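Local coordinates for protein peptidyl-prolyl cis-trans isomerase FKBP13, chloroplastic (Arabidopsis thaliana, PDB 1U79) that catalyses the cis-trans isomerisation of peptidyl-proline bonds, accelerating protein folding in the chloroplast thylakoid lumen, and regulates accumulation of the Rieske protein, at residues Ala27-Gly39 against Ser49-Val63. Residues are numbered along the deposited sequence; the frame is centred on the assembly and turned at random.
Sequences AVKGQLIKAHYVG and SSYNRGKPLTFRIGV
Strands 32-39 and 57-60 run antiparallel, their axes 4.5 Å apart at 150°, with I33-F59 and A35-L57 as hydrogen-bonded pairs. Beyond A35 the 49-63 segment leaves this pairing through P56 and K55, and the short helical turn 50-53 takes over. There S50 OG is gripped twice: it accepts from Y37 N at 2.8 Å and hydrogen-bonds H36 ND1, also at 2.8 Å, in the plane of the imidazole, fixing that ring's rotation. Serine suits this spot because its short side chain (chi1 51°) brings the hydroxyl directly to the strand. H36 is also sandwiched, its flat ring fitting between P56 CB, over the centre of one face, and Y51, an offset stack on the opposite face with planes 9° apart. S49 OG caps the turn at N52 N, and G54, suited to positive phi, closes it in a Schellman motif. The turn's backbone covers one face of the Y37 ring, S50 N lying over its centre; the Y37 hydroxyl bonds D48, which also pairs with R53. On the buried side, I33 lays CG1 over the F59 face, 4.2 Å from the centroid, with small A35 at the ring edge; W70 meets both F59 and Y37. At the far end, K29 NZ hydrogen-bonds a lone pair of G62 O, 2.7 Å away; glycine suits G62's positive phi. This aromatic-lined concave sheet facing helix 68-75 is characteristic of the FKBP fold, whose ligand pocket lies between them in relatives.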
loop_
_atom_site.group_PDB
_atom_site.type_symbol
_atom_site.label_atom_id
_atom_site.label_comp_id
_atom_site.label_asym_id
_atom_site.label_seq_id
_atom_site.Cartn_x
_atom_site.Cartn_y
_atom_site.Cartn_z
ATOM N N ALA A 27 -5.926 8.218 9.561
ATOM C CA ALA A 27 -5.597 6.913 10.116
ATOM C C ALA A 27 -4.778 7.136 11.384
ATOM O O ALA A 27 -4.011 8.091 11.473
ATOM C CB ALA A 27 -4.778 6.098 9.102
ATOM N N VAL A 28 -4.954 6.259 12.367
ATOM C CA VAL A 28 -4.227 6.372 13.623
ATOM C C VAL A 28 -3.326 5.170 13.901
ATOM O O VAL A 28 -3.727 4.019 13.739
ATOM C CB VAL A 28 -5.192 6.535 14.813
ATOM C CG1 VAL A 28 -5.871 7.906 14.760
ATOM C CG2 VAL A 28 -6.230 5.437 14.780
ATOM N N LYS A 29 -2.105 5.469 14.321
ATOM C CA LYS A 29 -1.084 4.479 14.652
ATOM C C LYS A 29 -1.614 3.422 15.627
ATOM O O LYS A 29 -2.119 3.762 16.701
ATOM C CB LYS A 29 0.096 5.214 15.298
ATOM C CG LYS A 29 1.477 4.871 14.780
ATOM C CD LYS A 29 2.033 3.607 15.393
ATOM C CE LYS A 29 3.531 3.511 15.125
ATOM N NZ LYS A 29 3.867 3.685 13.683
ATOM N N GLY A 30 -1.501 2.149 15.253
ATOM C CA GLY A 30 -1.941 1.066 16.122
ATOM C C GLY A 30 -3.392 0.620 16.051
ATOM O O GLY A 30 -3.782 -0.322 16.744
ATOM N N GLN A 31 -4.192 1.287 15.228
ATOM C CA GLN A 31 -5.604 0.946 15.094
ATOM C C GLN A 31 -5.842 -0.192 14.105
ATOM O O GLN A 31 -5.127 -0.328 13.109
ATOM C CB GLN A 31 -6.395 2.180 14.650
ATOM C CG GLN A 31 -7.899 1.979 14.534
ATOM C CD GLN A 31 -8.666 3.304 14.566
ATOM O OE1 GLN A 31 -8.470 4.171 13.713
ATOM N NE2 GLN A 31 -9.536 3.461 15.560
ATOM N N LEU A 32 -6.841 -1.016 14.400
ATOM C CA LEU A 32 -7.196 -2.122 13.516
ATOM C C LEU A 32 -8.064 -1.486 12.447
ATOM O O LEU A 32 -9.117 -0.920 12.760
ATOM C CB LEU A 32 -8.014 -3.188 14.258
ATOM C CG LEU A 32 -8.190 -4.510 13.494
ATOM C CD1 LEU A 32 -6.850 -5.215 13.413
ATOM C CD2 LEU A 32 -9.211 -5.407 14.195
ATOM N N ILE A 33 -7.642 -1.571 11.190
ATOM C CA ILE A 33 -8.414 -0.967 10.107
ATOM C C ILE A 33 -8.739 -1.953 9.000
ATOM O O ILE A 33 -8.203 -3.062 8.966
ATOM C CB ILE A 33 -7.656 0.212 9.469
ATOM C CG1 ILE A 33 -6.394 -0.293 8.771
ATOM C CG2 ILE A 33 -7.301 1.238 10.546
ATOM C CD1 ILE A 33 -5.650 0.777 7.969
ATOM N N LYS A 34 -9.609 -1.520 8.092
ATOM C CA LYS A 34 -10.030 -2.327 6.948
ATOM C C LYS A 34 -9.665 -1.601 5.666
ATOM O O LYS A 34 -9.873 -0.388 5.557
ATOM C CB LYS A 34 -11.547 -2.515 6.918
ATOM C CG LYS A 34 -12.163 -3.310 8.040
ATOM C CD LYS A 34 -13.658 -3.437 7.776
ATOM C CE LYS A 34 -14.364 -4.259 8.837
ATOM N NZ LYS A 34 -15.816 -4.405 8.527
ATOM N N ALA A 35 -9.152 -2.342 4.689
ATOM C CA ALA A 35 -8.809 -1.738 3.417
ATOM C C ALA A 35 -8.978 -2.696 2.257
ATOM O O ALA A 35 -8.608 -3.866 2.345
ATOM C CB ALA A 35 -7.373 -1.226 3.438
ATOM N N HIS A 36 -9.572 -2.196 1.179
ATOM C CA HIS A 36 -9.701 -2.988 -0.035
ATOM C C HIS A 36 -8.496 -2.527 -0.842
ATOM O O HIS A 36 -8.009 -1.412 -0.639
ATOM C CB HIS A 36 -11.008 -2.675 -0.757
ATOM C CG HIS A 36 -12.114 -3.618 -0.407
ATOM N ND1 HIS A 36 -12.058 -4.964 -0.706
ATOM C CD2 HIS A 36 -13.284 -3.423 0.243
ATOM C CE1 HIS A 36 -13.148 -5.555 -0.250
ATOM N NE2 HIS A 36 -13.907 -4.643 0.329
ATOM N N TYR A 37 -7.996 -3.368 -1.736
ATOM C CA TYR A 37 -6.829 -2.988 -2.514
ATOM C C TYR A 37 -6.586 -3.858 -3.733
ATOM O O TYR A 37 -7.075 -4.981 -3.827
ATOM C CB TYR A 37 -5.561 -3.053 -1.637
ATOM C CG TYR A 37 -5.176 -4.465 -1.233
ATOM C CD1 TYR A 37 -5.777 -5.092 -0.139
ATOM C CD2 TYR A 37 -4.258 -5.199 -1.990
ATOM C CE1 TYR A 37 -5.476 -6.419 0.186
ATOM C CE2 TYR A 37 -3.951 -6.527 -1.676
ATOM C CZ TYR A 37 -4.563 -7.128 -0.592
ATOM O OH TYR A 37 -4.278 -8.440 -0.295
ATOM N N VAL A 38 -5.806 -3.310 -4.653
ATOM C CA VAL A 38 -5.383 -3.994 -5.865
ATOM C C VAL A 38 -3.908 -3.662 -5.996
ATOM O O VAL A 38 -3.524 -2.489 -6.051
ATOM C CB VAL A 38 -6.102 -3.498 -7.137
ATOM C CG1 VAL A 38 -5.457 -4.151 -8.368
ATOM C CG2 VAL A 38 -7.590 -3.850 -7.088
ATOM N N GLY A 39 -3.079 -4.698 -6.021
ATOM C CA GLY A 39 -1.650 -4.496 -6.148
ATOM C C GLY A 39 -1.198 -4.983 -7.507
ATOM O O GLY A 39 -1.510 -6.115 -7.907
ATOM N N SER A 49 -5.100 -8.846 -4.735
ATOM C CA SER A 49 -6.169 -7.897 -4.480
ATOM C C SER A 49 -7.121 -8.466 -3.444
ATOM O O SER A 49 -7.299 -9.686 -3.340
ATOM C CB SER A 49 -6.926 -7.564 -5.771
ATOM O OG SER A 49 -7.861 -8.566 -6.118
ATOM N N SER A 50 -7.717 -7.576 -2.660
ATOM C CA SER A 50 -8.675 -7.979 -1.637
ATOM C C SER A 50 -9.881 -8.593 -2.332
ATOM O O SER A 50 -10.483 -9.551 -1.835
ATOM C CB SER A 50 -9.122 -6.759 -0.838
ATOM O OG SER A 50 -9.545 -5.723 -1.720
ATOM N N TYR A 51 -10.227 -8.022 -3.484
ATOM C CA TYR A 51 -11.358 -8.477 -4.288
ATOM C C TYR A 51 -11.198 -9.943 -4.681
ATOM O O TYR A 51 -12.162 -10.709 -4.647
ATOM C CB TYR A 51 -11.481 -7.603 -5.537
ATOM C CG TYR A 51 -11.724 -6.150 -5.191
ATOM C CD1 TYR A 51 -12.947 -5.740 -4.674
ATOM C CD2 TYR A 51 -10.702 -5.205 -5.301
ATOM C CE1 TYR A 51 -13.157 -4.427 -4.267
ATOM C CE2 TYR A 51 -10.899 -3.877 -4.892
ATOM C CZ TYR A 51 -12.133 -3.504 -4.375
ATOM O OH TYR A 51 -12.348 -2.210 -3.963
ATOM N N ASN A 52 -9.981 -10.331 -5.043
ATOM C CA ASN A 52 -9.711 -11.714 -5.421
ATOM C C ASN A 52 -9.849 -12.611 -4.192
ATOM O O ASN A 52 -10.196 -13.794 -4.304
ATOM C CB ASN A 52 -8.304 -11.840 -6.006
ATOM C CG ASN A 52 -7.999 -13.250 -6.502
ATOM O OD1 ASN A 52 -8.656 -13.760 -7.414
ATOM N ND2 ASN A 52 -7.004 -13.887 -5.896
ATOM N N ARG A 53 -9.591 -12.042 -3.018
ATOM C CA ARG A 53 -9.694 -12.784 -1.769
ATOM C C ARG A 53 -11.132 -12.775 -1.261
ATOM O O ARG A 53 -11.484 -13.519 -0.349
ATOM C CB ARG A 53 -8.762 -12.180 -0.710
ATOM C CG ARG A 53 -7.282 -12.262 -1.073
ATOM C CD ARG A 53 -6.399 -11.488 -0.100
ATOM N NE ARG A 53 -4.998 -11.543 -0.508
ATOM C CZ ARG A 53 -4.100 -12.395 -0.023
ATOM N NH1 ARG A 53 -2.850 -12.367 -0.470
ATOM N NH2 ARG A 53 -4.441 -13.258 0.928
ATOM N N GLY A 54 -11.959 -11.921 -1.851
ATOM C CA GLY A 54 -13.348 -11.846 -1.446
ATOM C C GLY A 54 -13.610 -11.100 -0.155
ATOM O O GLY A 54 -14.712 -11.148 0.380
ATOM N N LYS A 55 -12.608 -10.400 0.357
ATOM C CA LYS A 55 -12.791 -9.655 1.592
ATOM C C LYS A 55 -11.718 -8.591 1.743
ATOM O O LYS A 55 -10.612 -8.732 1.218
ATOM C CB LYS A 55 -12.746 -10.600 2.797
ATOM C CG LYS A 55 -11.423 -11.345 2.951
ATOM C CD LYS A 55 -11.377 -12.139 4.248
ATOM C CE LYS A 55 -10.045 -12.850 4.412
ATOM N NZ LYS A 55 -9.953 -13.577 5.712
ATOM N N PRO A 56 -12.041 -7.497 2.449
ATOM C CA PRO A 56 -11.046 -6.445 2.632
ATOM C C PRO A 56 -9.994 -6.996 3.568
ATOM O O PRO A 56 -10.221 -8.012 4.236
ATOM C CB PRO A 56 -11.853 -5.318 3.273
ATOM C CG PRO A 56 -12.848 -6.070 4.107
ATOM C CD PRO A 56 -13.291 -7.173 3.164
ATOM N N LEU A 57 -8.842 -6.347 3.619
ATOM C CA LEU A 57 -7.795 -6.810 4.507
ATOM C C LEU A 57 -7.985 -6.119 5.845
ATOM O O LEU A 57 -8.086 -4.892 5.903
ATOM C CB LEU A 57 -6.416 -6.466 3.936
ATOM C CG LEU A 57 -5.215 -6.930 4.754
ATOM C CD1 LEU A 57 -5.117 -8.453 4.656
ATOM C CD2 LEU A 57 -3.934 -6.277 4.249
ATOM N N THR A 58 -8.066 -6.903 6.917
ATOM C CA THR A 58 -8.208 -6.336 8.250
ATOM C C THR A 58 -6.843 -6.484 8.919
ATOM O O THR A 58 -6.316 -7.587 9.020
ATOM C CB THR A 58 -9.310 -7.065 9.053
ATOM O OG1 THR A 58 -10.589 -6.812 8.446
ATOM C CG2 THR A 58 -9.336 -6.570 10.498
ATOM N N PHE A 59 -6.250 -5.369 9.343
ATOM C CA PHE A 59 -4.920 -5.401 9.960
ATOM C C PHE A 59 -4.661 -4.136 10.771
ATOM O O PHE A 59 -5.385 -3.150 10.612
ATOM C CB PHE A 59 -3.850 -5.503 8.863
ATOM C CG PHE A 59 -3.791 -4.291 7.952
ATOM C CD1 PHE A 59 -2.723 -3.404 8.020
ATOM C CD2 PHE A 59 -4.811 -4.036 7.037
ATOM C CE1 PHE A 59 -2.668 -2.277 7.186
ATOM C CE2 PHE A 59 -4.772 -2.916 6.203
ATOM C CZ PHE A 59 -3.695 -2.034 6.278
ATOM N N ARG A 60 -3.662 -4.151 11.656
ATOM C CA ARG A 60 -3.376 -2.909 12.376
ATOM C C ARG A 60 -2.326 -2.149 11.610
ATOM O O ARG A 60 -1.373 -2.717 11.085
ATOM C CB ARG A 60 -2.880 -3.057 13.823
ATOM C CG ARG A 60 -2.557 -4.392 14.375
ATOM C CD ARG A 60 -2.968 -4.296 15.840
ATOM N NE ARG A 60 -4.399 -4.042 15.823
ATOM C CZ ARG A 60 -5.057 -3.258 16.663
ATOM N NH1 ARG A 60 -4.429 -2.621 17.635
ATOM N NH2 ARG A 60 -6.355 -3.093 16.495
ATOM N N ILE A 61 -2.505 -0.844 11.569
ATOM C CA ILE A 61 -1.612 0.015 10.832
ATOM C C ILE A 61 -0.508 0.586 11.709
ATOM O O ILE A 61 -0.709 0.857 12.897
ATOM C CB ILE A 61 -2.430 1.157 10.191
ATOM C CG1 ILE A 61 -1.531 2.020 9.305
ATOM C CG2 ILE A 61 -3.125 1.990 11.285
ATOM C CD1 ILE A 61 -1.144 1.341 8.005
ATOM N N GLY A 62 0.671 0.738 11.114
ATOM C CA GLY A 62 1.801 1.318 11.807
ATOM C C GLY A 62 2.604 0.461 12.765
ATOM O O GLY A 62 3.411 0.999 13.519
ATOM N N VAL A 63 2.424 -0.857 12.735
ATOM C CA VAL A 63 3.168 -1.715 13.652
ATOM C C VAL A 63 3.917 -2.853 12.968
ATOM O O VAL A 63 4.271 -3.846 13.606
ATOM C CB VAL A 63 2.240 -2.299 14.730
ATOM C CG1 VAL A 63 1.517 -1.171 15.445
ATOM C CG2 VAL A 63 1.244 -3.259 14.110
#